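Local atomic coordinates of uncharacterized conserved (Bdellovibrio bacteriovorus, PDB entry 7O21), a protein that probably acts as an L,D-carboxypeptidase of the YkuD family, trimming cell-wall peptidoglycan and so contributing to the curved shape of this predatory bacterium. Residues Thr67-Asp72 against Ile159-Asp164; Val142-Gly147 against Cys151-Asn156. All coordinates share one frame; numbering follows the deposited sequence.

Interaction 1: residues Thr67-Asp72 against Ile159-Asp164; sequences TEYPAD and IKKLAD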
loop_
_atom_site.group_PDB
_atom_site.type_symbol
_atom_site.label_atom_id
_atom_site.label_comp_id
_atom_site.label_asym_id
_atom_site.label_seq_id
_atom_site.Cartn_x
_atom_site.Cartn_y
_atom_site.Cartn_z
ATOM N N THR A 67 -7.553 28.915 -1.276
ATOM C CA THR A 67 -6.306 29.508 -1.746
ATOM C C THR A 67 -5.906 28.868 -3.072
ATOM O O THR A 67 -6.498 27.878 -3.514
ATOM C CB THR A 67 -5.202 29.371 -0.694
ATOM O OG1 THR A 67 -4.118 30.259 -1.017
ATOM C CG2 THR A 67 -4.693 27.941 -0.640
ATOM N N GLU A 68 -4.900 29.466 -3.717
ATOM C CA GLU A 68 -4.460 29.049 -5.037
ATOM C C GLU A 68 -3.036 29.547 -5.256
ATOM O O GLU A 68 -2.699 30.671 -4.866
ATOM C CB GLU A 68 -5.381 29.645 -6.110
ATOM C CG GLU A 68 -5.075 29.203 -7.522
ATOM C CD GLU A 68 -6.201 29.539 -8.477
ATOM O OE1 GLU A 68 -7.344 29.090 -8.237
ATOM O OE2 GLU A 68 -5.951 30.258 -9.456
ATOM N N TYR A 69 -2.209 28.715 -5.877
ATOM C CA TYR A 69 -0.812 29.042 -6.105
ATOM C C TYR A 69 -0.390 28.531 -7.481
ATOM O O TYR A 69 -1.017 27.624 -8.022
ATOM C CB TYR A 69 0.069 28.350 -5.061
ATOM C CG TYR A 69 -0.328 28.646 -3.631
ATOM C CD1 TYR A 69 -0.088 29.893 -3.084
ATOM C CD2 TYR A 69 -0.930 27.681 -2.833
ATOM C CE1 TYR A 69 -0.438 30.186 -1.785
ATOM C CE2 TYR A 69 -1.285 27.967 -1.519
ATOM C CZ TYR A 69 -1.033 29.222 -1.008
ATOM O OH TYR A 69 -1.374 29.539 0.286
ATOM N N PRO A 70 0.680 29.092 -8.038
ATOM C CA PRO A 70 1.248 28.492 -9.251
ATOM C C PRO A 70 1.774 27.087 -8.985
ATOM O O PRO A 70 2.238 26.765 -7.887
ATOM C CB PRO A 70 2.394 29.444 -9.617
ATOM C CG PRO A 70 2.125 30.716 -8.824
ATOM C CD PRO A 70 1.434 30.270 -7.580
ATOM N N ALA A 71 1.692 26.251 -10.019
ATOM C CA ALA A 71 2.232 24.901 -9.966
ATOM C C ALA A 71 2.490 24.443 -11.391
ATOM O O ALA A 71 1.935 24.991 -12.346
ATOM C CB ALA A 71 1.224 23.956 -9.308
ATOM N N ASP A 72 3.351 23.440 -11.534
ATOM C CA ASP A 72 3.590 22.858 -12.847
ATOM C C ASP A 72 3.896 21.382 -12.668
ATOM O O ASP A 72 3.976 20.878 -11.545
ATOM C CB ASP A 72 4.722 23.590 -13.580
ATOM C CG ASP A 72 4.490 23.692 -15.089
ATOM O OD1 ASP A 72 3.802 22.824 -15.672
ATOM O OD2 ASP A 72 5.027 24.644 -15.692
ATOM N N ILE A 159 5.028 25.020 -0.784
ATOM C CA ILE A 159 4.894 23.677 -0.215
ATOM C C ILE A 159 4.769 23.755 1.298
ATOM O O ILE A 159 4.067 22.940 1.917
ATOM C CB ILE A 159 6.014 22.713 -0.679
ATOM C CG1 ILE A 159 5.601 21.254 -0.443
ATOM C CG2 ILE A 159 7.324 23.000 0.063
ATOM C CD1 ILE A 159 4.578 20.718 -1.433
ATOM N N LYS A 160 5.420 24.753 1.912
ATOM C CA LYS A 160 5.303 24.933 3.355
ATOM C C LYS A 160 3.902 25.391 3.757
ATOM O O LYS A 160 3.396 24.989 4.809
ATOM C CB LYS A 160 6.373 25.904 3.852
ATOM C CG LYS A 160 7.782 25.388 3.655
ATOM C CD LYS A 160 8.839 26.436 3.985
ATOM C CE LYS A 160 10.219 25.910 3.626
ATOM N NZ LYS A 160 11.280 26.961 3.710
ATOM N N LYS A 161 3.265 26.241 2.947
ATOM C CA LYS A 161 1.874 26.597 3.217
ATOM C C LYS A 161 0.958 25.389 3.059
ATOM O O LYS A 161 0.052 25.174 3.876
ATOM C CB LYS A 161 1.428 27.711 2.274
ATOM C CG LYS A 161 2.152 29.046 2.446
ATOM C CD LYS A 161 1.740 30.033 1.352
ATOM C CE LYS A 161 2.450 31.369 1.499
ATOM N NZ LYS A 161 2.205 32.253 0.318
ATOM N N LEU A 162 1.164 24.592 2.009
ATOM C CA LEU A 162 0.266 23.466 1.766
ATOM C C LEU A 162 0.353 22.428 2.874
ATOM O O LEU A 162 -0.627 21.722 3.144
ATOM C CB LEU A 162 0.584 22.822 0.423
ATOM C CG LEU A 162 0.309 23.694 -0.802
ATOM C CD1 LEU A 162 0.762 22.972 -2.066
ATOM C CD2 LEU A 162 -1.175 24.037 -0.884
ATOM N N ALA A 163 1.513 22.311 3.517
ATOM C CA ALA A 163 1.669 21.325 4.575
ATOM C C ALA A 163 0.623 21.509 5.664
ATOM O O ALA A 163 0.196 20.528 6.287
ATOM C CB ALA A 163 3.087 21.386 5.157
ATOM N N ASP A 164 0.172 22.748 5.880
ATOM C CA ASP A 164 -0.843 23.024 6.891
ATOM C C ASP A 164 -2.199 22.427 6.543
ATOM O O ASP A 164 -3.033 22.250 7.439
ATOM C CB ASP A 164 -0.981 24.534 7.107
ATOM C CG ASP A 164 0.249 25.147 7.752
ATOM O OD1 ASP A 164 1.011 24.406 8.414
ATOM O OD2 ASP A 164 0.457 26.368 7.588
HETATM O O HOH W 1 -0.732 32.265 0.901
#
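Tyr69 and Lys161 meet because each turns its CG anti to its own carbonyl carbon, chi1 -55° in the tyrosine and -65° in the lysine, which sends the phenol from the strand toward the helix and the amine chain from the helix toward the strand. Beyond CG the lysine is fully extended, and it passes obliquely beside the hydroxyl end of the ring. Its CD makes the nearest approach, 3.3 Å from Tyr69 OH and 3.7 Å from Tyr69 CZ, so the aliphatic part of Lys161 does the touching. The charged end is linked to the phenol through a water: the water oxygen accepts from Lys161 NZ at 3.0 Å and lies 2.9 Å from Tyr69 OH, where the hydrogen bond may run either way. This water sits at the ring edge, in the ring plane, and ties together two polar ends that have no direct hydrogen bond to each other.

Farther along the ring the contact is apolar: Leu162 CD2, on the same side of the ring plane as Lys161 CD, comes within 4.0 Å of Tyr69 CE2 and 4.1 Å of Tyr69 CD2, with tyrosine and leucine sliding past each other in opposite directions. The tyrosine thus meets a buried leucine near CD2 and an exposed lysine at its hydroxyl.

Within the catalytic domain, helix 156-163 thus packs against strand 62-73 of the mixed sheet. Leu162 also reaches Leu53 and Val55 on the adjacent strand 52-59, which pairs with Tyr69 and Thr67 through backbone hydrogen bonds, while Ile159 and Ala163 rest on Phe114 of strand 113-116.

Interaction 2: residues Val142-Gly147 against Cys151-Asn156; sequences VPLTRG and CVVVRN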
loop_
_atom_site.group_PDB
_atom_site.type_symbol
_atom_site.label_atom_id
_atom_site.label_comp_id
_atom_site.label_asym_id
_atom_site.label_seq_id
_atom_site.Cartn_x
_atom_site.Cartn_y
_atom_site.Cartn_z
ATOM N N VAL A 142 15.540 27.284 -10.094
ATOM C CA VAL A 142 15.250 26.464 -11.292
ATOM C C VAL A 142 13.754 26.422 -11.606
ATOM O O VAL A 142 12.952 26.612 -10.761
ATOM C CB VAL A 142 15.844 25.063 -11.143
ATOM C CG1 VAL A 142 17.316 25.101 -10.792
ATOM C CG2 VAL A 142 15.105 24.289 -10.090
ATOM N N PRO A 143 13.395 26.112 -12.851
ATOM C CA PRO A 143 12.016 26.032 -13.228
ATOM C C PRO A 143 11.328 24.845 -12.544
ATOM O O PRO A 143 11.913 23.892 -12.303
ATOM C CB PRO A 143 12.046 25.719 -14.730
ATOM C CG PRO A 143 13.473 25.803 -15.147
ATOM C CD PRO A 143 14.319 25.773 -13.903
ATOM N N LEU A 144 10.046 25.014 -12.300
ATOM C CA LEU A 144 9.239 23.933 -11.734
ATOM C C LEU A 144 9.285 22.673 -12.595
ATOM O O LEU A 144 9.210 21.558 -12.066
ATOM C CB LEU A 144 7.804 24.423 -11.548
ATOM C CG LEU A 144 7.590 25.580 -10.570
ATOM C CD1 LEU A 144 6.107 25.898 -10.474
ATOM C CD2 LEU A 144 8.163 25.237 -9.189
ATOM N N THR A 145 9.429 22.826 -13.915
ATOM C CA THR A 145 9.428 21.692 -14.831
ATOM C C THR A 145 10.709 20.869 -14.761
ATOM O O THR A 145 10.789 19.827 -15.423
ATOM C CB THR A 145 9.189 22.180 -16.259
ATOM O OG1 THR A 145 9.997 23.336 -16.500
ATOM C CG2 THR A 145 7.733 22.571 -16.445
ATOM N N ARG A 146 11.698 21.292 -13.976
ATOM C CA ARG A 146 12.836 20.404 -13.771
ATOM C C ARG A 146 12.488 19.166 -12.949
ATOM O O ARG A 146 13.298 18.236 -12.895
ATOM C CB ARG A 146 14.018 21.155 -13.167
ATOM C CG ARG A 146 15.323 20.404 -13.339
ATOM C CD ARG A 146 16.512 21.252 -12.945
ATOM N NE ARG A 146 16.780 22.336 -13.887
ATOM C CZ ARG A 146 17.890 23.067 -13.862
ATOM N NH1 ARG A 146 18.812 22.816 -12.946
ATOM N NH2 ARG A 146 18.080 24.041 -14.740
ATOM N N GLY A 147 11.312 19.119 -12.332
ATOM C CA GLY A 147 10.900 17.929 -11.603
ATOM C C GLY A 147 10.830 16.704 -12.494
ATOM O O GLY A 147 10.784 16.772 -13.723
ATOM N N CYS A 151 5.445 14.574 -11.701
ATOM C CA CYS A 151 5.314 15.105 -10.353
ATOM C C CYS A 151 4.689 16.489 -10.395
ATOM O O CYS A 151 4.872 17.245 -11.350
ATOM C CB CYS A 151 6.681 15.204 -9.706
ATOM S SG CYS A 151 7.232 13.581 -9.096
ATOM N N VAL A 152 3.963 16.826 -9.339
ATOM C CA VAL A 152 3.433 18.179 -9.172
ATOM C C VAL A 152 4.458 18.995 -8.398
ATOM O O VAL A 152 4.844 18.621 -7.285
ATOM C CB VAL A 152 2.090 18.158 -8.433
ATOM C CG1 VAL A 152 1.547 19.584 -8.287
ATOM C CG2 VAL A 152 1.094 17.236 -9.141
ATOM N N VAL A 153 4.923 20.094 -8.986
ATOM C CA VAL A 153 6.009 20.876 -8.408
ATOM C C VAL A 153 5.517 22.288 -8.125
ATOM O O VAL A 153 4.860 22.913 -8.972
ATOM C CB VAL A 153 7.224 20.909 -9.350
ATOM C CG1 VAL A 153 8.453 21.533 -8.651
ATOM C CG2 VAL A 153 7.531 19.513 -9.881
ATOM N N VAL A 154 5.858 22.786 -6.939
ATOM C CA VAL A 154 5.536 24.127 -6.484
ATOM C C VAL A 154 6.790 24.745 -5.878
ATOM O O VAL A 154 7.803 24.080 -5.642
ATOM C CB VAL A 154 4.385 24.129 -5.454
ATOM C CG1 VAL A 154 3.105 23.575 -6.077
ATOM C CG2 VAL A 154 4.760 23.303 -4.230
ATOM N N ARG A 155 6.695 26.009 -5.563
ATOM C CA ARG A 155 7.815 26.725 -4.918
ATOM C C ARG A 155 7.931 26.321 -3.440
ATOM O O ARG A 155 7.010 25.827 -2.868
ATOM C CB ARG A 155 7.640 28.233 -5.127
ATOM C CG ARG A 155 7.784 28.684 -6.568
ATOM C CD ARG A 155 9.206 28.513 -7.045
ATOM N NE ARG A 155 9.356 28.586 -8.475
ATOM C CZ ARG A 155 10.408 28.106 -9.085
ATOM N NH1 ARG A 155 10.514 28.159 -10.389
ATOM N NH2 ARG A 155 11.350 27.519 -8.400
ATOM N N ASN A 156 9.087 26.583 -2.862
ATOM C CA ASN A 156 9.365 26.212 -1.451
ATOM C C ASN A 156 8.391 26.905 -0.491
ATOM O O ASN A 156 7.986 26.303 0.427
ATOM C CB ASN A 156 10.803 26.582 -1.078
ATOM C CG ASN A 156 11.798 25.641 -1.697
ATOM O OD1 ASN A 156 11.651 24.451 -1.550
ATOM N ND2 ASN A 156 12.777 26.178 -2.388
#
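Arg155 grips the backbone carbonyl of Val142 with both terminal nitrogens, NH1 at 2.9 Å and NH2 at 3.0 Å from Val142 O. Both bonds are bent, with N-H...O angles of 149° and 144°, as expected when two donors converge on one atom. The oxygen lies close to the guanidinium plane, so the group meets it end-on; NH2 approaches nearly in line with the C=O bond, whereas NH1 is tilted from the carbonyl plane. A bend at chi2 (-68°) folds the arginine chain back toward the loop.

One face of the same guanidinium is covered by Leu144 CD2, which stands 3.6 Å above the plane over its centre. That methyl also packs against Val153 CG1 at 3.8 Å, placing the leucine between the arginine and the strand. Val153 in turn presses its CB to 3.4 Å from Leu144 O, the carbonyl that accepts the backbone N-H of Gly147 in the short 3-10 turn. Val153 CG2 lies 4.1 Å from Gly147 CA, where the chain carries no side chain.

The loop 142-147 therefore folds over the segment that follows Cys151, the predicted nucleophile of this YkuD-type domain. Strand 152-153 runs between strands 62-73 and 134-136; Val153 touches His136 on the latter, while Leu144 also meets Asp72 on the former. Arg155 takes the N-cap position of helix 156-163.

Overall arrangement
Interactions 1 and 2 have centres 12 Å apart and join through the sheet: strands 62-73 and 152-153 are antiparallel neighbours, with a probable hydrogen bond of 2.8 Å from Val153 N to Asp72 O. Packing adds to this link, Ala71 CB lying 3.8 Å from Val154 CG1. The chain leads directly from 151-156 into the helix of interaction 1, so one continuous segment serves both contacts. Interaction 2 is closer to the predicted catalytic residues: it contains Cys151, and the Val153 side chain is about 4 Å from that of His136, against about 10 Å for the side chain of Leu162 in interaction 1.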